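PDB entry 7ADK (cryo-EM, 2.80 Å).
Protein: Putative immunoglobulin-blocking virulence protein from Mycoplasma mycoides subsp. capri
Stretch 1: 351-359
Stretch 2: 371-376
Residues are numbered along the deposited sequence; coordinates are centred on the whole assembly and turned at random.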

# COMPACT_ATOMS: atom_id res chain seq x y z
N TYR A 351 23.60 6.91 -31.52
CA TYR A 351 22.13 6.97 -31.47
C TYR A 351 21.64 8.16 -30.66
O TYR A 351 20.71 8.83 -31.07
CB TYR A 351 21.48 5.68 -30.99
CG TYR A 351 21.39 4.60 -32.04
CD1 TYR A 351 20.64 4.82 -33.21
CD2 TYR A 351 22.00 3.36 -31.84
CE1 TYR A 351 20.57 3.83 -34.20
CE2 TYR A 351 21.95 2.37 -32.83
CZ TYR A 351 21.25 2.61 -34.02
OH TYR A 351 21.24 1.67 -34.98
N ARG A 352 22.28 8.47 -29.54
CA ARG A 352 21.89 9.61 -28.70
C ARG A 352 22.10 10.94 -29.42
O ARG A 352 23.15 11.17 -30.00
CB ARG A 352 22.63 9.58 -27.36
CG ARG A 352 22.29 8.29 -26.62
CD ARG A 352 22.88 8.24 -25.22
NE ARG A 352 22.08 9.00 -24.27
CZ ARG A 352 21.81 8.63 -23.03
NH1 ARG A 352 22.43 7.67 -22.42
NH2 ARG A 352 20.85 9.22 -22.40
N VAL A 353 21.14 11.85 -29.31
CA VAL A 353 21.42 13.28 -29.43
C VAL A 353 21.98 13.75 -28.08
O VAL A 353 21.63 13.18 -27.05
CB VAL A 353 20.19 14.05 -29.94
CG1 VAL A 353 19.08 14.18 -28.92
CG2 VAL A 353 20.57 15.45 -30.40
N PHE A 354 22.90 14.71 -28.08
CA PHE A 354 23.80 14.93 -26.94
C PHE A 354 24.66 13.68 -26.63
O PHE A 354 24.73 13.18 -25.51
CB PHE A 354 23.08 15.53 -25.73
CG PHE A 354 22.17 16.69 -26.06
CD1 PHE A 354 22.66 17.81 -26.76
CD2 PHE A 354 20.82 16.67 -25.65
CE1 PHE A 354 21.83 18.90 -27.03
CE2 PHE A 354 19.99 17.77 -25.92
CZ PHE A 354 20.49 18.89 -26.60
N ASP A 355 25.32 13.16 -27.67
CA ASP A 355 26.19 11.99 -27.66
C ASP A 355 27.44 12.13 -26.78
O ASP A 355 27.89 13.24 -26.48
CB ASP A 355 26.64 11.70 -29.10
CG ASP A 355 27.47 12.84 -29.70
OD1 ASP A 355 26.92 13.93 -29.93
OD2 ASP A 355 28.68 12.65 -29.94
N TYR A 356 28.03 11.00 -26.38
CA TYR A 356 29.29 10.93 -25.63
C TYR A 356 30.08 9.65 -25.95
O TYR A 356 29.51 8.65 -26.37
CB TYR A 356 29.01 11.10 -24.13
CG TYR A 356 28.05 10.14 -23.46
CD1 TYR A 356 28.51 8.94 -22.91
CD2 TYR A 356 26.69 10.49 -23.32
CE1 TYR A 356 27.64 8.10 -22.21
CE2 TYR A 356 25.82 9.66 -22.61
CZ TYR A 356 26.29 8.46 -22.04
OH TYR A 356 25.47 7.68 -21.32
N ASP A 357 31.40 9.68 -25.80
CA ASP A 357 32.30 8.62 -26.30
C ASP A 357 32.41 7.39 -25.39
O ASP A 357 32.91 6.35 -25.81
CB ASP A 357 33.68 9.24 -26.54
CG ASP A 357 34.56 8.45 -27.50
OD1 ASP A 357 35.80 8.62 -27.44
OD2 ASP A 357 34.05 7.69 -28.34
N GLU A 358 31.99 7.50 -24.14
CA GLU A 358 31.95 6.41 -23.15
C GLU A 358 30.82 5.41 -23.41
O GLU A 358 29.93 5.64 -24.23
CB GLU A 358 31.77 6.99 -21.73
CG GLU A 358 32.87 7.97 -21.29
CD GLU A 358 32.31 9.14 -20.50
OE1 GLU A 358 31.69 8.94 -19.44
OE2 GLU A 358 32.46 10.28 -20.95
N TYR A 359 30.85 4.27 -22.72
CA TYR A 359 29.76 3.29 -22.70
C TYR A 359 28.84 3.37 -21.47
O TYR A 359 27.80 2.72 -21.46
CB TYR A 359 30.31 1.87 -22.90
CG TYR A 359 31.10 1.27 -21.76
CD1 TYR A 359 30.43 0.71 -20.66
CD2 TYR A 359 32.50 1.22 -21.84
CE1 TYR A 359 31.17 0.11 -19.62
CE2 TYR A 359 33.24 0.60 -20.81
CZ TYR A 359 32.58 0.05 -19.70
OH TYR A 359 33.31 -0.55 -18.75
N THR A 371 21.83 16.58 -17.96
CA THR A 371 23.24 16.81 -18.28
C THR A 371 23.91 15.56 -18.85
O THR A 371 23.49 14.43 -18.63
CB THR A 371 24.02 17.38 -17.09
OG1 THR A 371 24.11 16.42 -16.10
CG2 THR A 371 23.40 18.64 -16.52
N TYR A 372 24.93 15.76 -19.68
CA TYR A 372 25.55 14.73 -20.52
C TYR A 372 27.09 14.87 -20.53
O TYR A 372 27.58 16.00 -20.64
CB TYR A 372 24.99 14.83 -21.94
CG TYR A 372 23.53 14.46 -22.10
CD1 TYR A 372 22.51 15.42 -21.92
CD2 TYR A 372 23.19 13.15 -22.47
CE1 TYR A 372 21.16 15.06 -22.09
CE2 TYR A 372 21.84 12.80 -22.65
CZ TYR A 372 20.82 13.75 -22.45
OH TYR A 372 19.53 13.36 -22.62
N PRO A 373 27.87 13.78 -20.48
CA PRO A 373 29.33 13.86 -20.54
C PRO A 373 29.86 14.59 -21.78
O PRO A 373 29.52 14.25 -22.91
CB PRO A 373 29.81 12.41 -20.48
CG PRO A 373 28.66 11.64 -19.88
CD PRO A 373 27.43 12.41 -20.31
N GLY A 374 30.72 15.59 -21.61
CA GLY A 374 31.24 16.39 -22.71
C GLY A 374 30.34 17.53 -23.19
O GLY A 374 30.70 18.21 -24.15
N TRP A 375 29.23 17.79 -22.51
CA TRP A 375 28.33 18.91 -22.75
C TRP A 375 28.25 19.78 -21.51
O TRP A 375 28.40 19.29 -20.39
CB TRP A 375 26.94 18.39 -23.14
CG TRP A 375 26.91 17.63 -24.42
CD1 TRP A 375 27.30 16.35 -24.59
CD2 TRP A 375 26.53 18.10 -25.74
NE1 TRP A 375 27.22 16.01 -25.92
CE2 TRP A 375 26.75 17.05 -26.68
CE3 TRP A 375 26.00 19.31 -26.24
CZ2 TRP A 375 26.46 17.20 -28.04
CZ3 TRP A 375 25.71 19.46 -27.60
CH2 TRP A 375 25.94 18.41 -28.50
N VAL A 376 27.98 21.07 -21.69
CA VAL A 376 27.73 22.01 -20.58
C VAL A 376 26.42 22.75 -20.79
O VAL A 376 26.08 23.14 -21.91
CB VAL A 376 28.94 22.92 -20.32
CG1 VAL A 376 29.33 23.80 -21.51
CG2 VAL A 376 28.74 23.83 -19.11

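Residues 351-359 and 371-376 pack through an aromatic cluster centred on Phe354, with 467 Å² buried between them. Stretch 1 runs irregularly past a type II turn from Tyr372 to Trp375, closed by a hydrogen bond from Trp375 N to Tyr372 O (3.1 Å). Gly374 occupies the turn position with phi/psi of 83/6°, where a CB would press against the carbonyl oxygen of Pro373.

The turn brings the side chains of Tyr372 and Trp375 to Phe354, whose own backbone adopts positive phi. Phe354 CB lies over the faces of both rings, 3.8 Å from the Tyr372 ring centroid and 4.2 Å from that of the Trp375 five-membered ring, so one methylene makes two CH-pi contacts. Its phenyl ring then directs an edge at the Trp375 face, with CD1 3.6 Å from Trp375 CZ3 and the planes at 76°.

The indole also supplies the one hydrogen bond between the stretches: Trp375 NE1 donates to Asp355 O (2.9 Å, 164°), satisfying its polar group within an otherwise largely apolar contact. Beside this cluster, Pro373 extends the packing by placing CD over one face of Tyr356, 3.6 Å from Tyr356 CD2. At the Tyr372 ring edge, Arg352 NH2 approaches CE2 of Tyr372 to 3.7 Å.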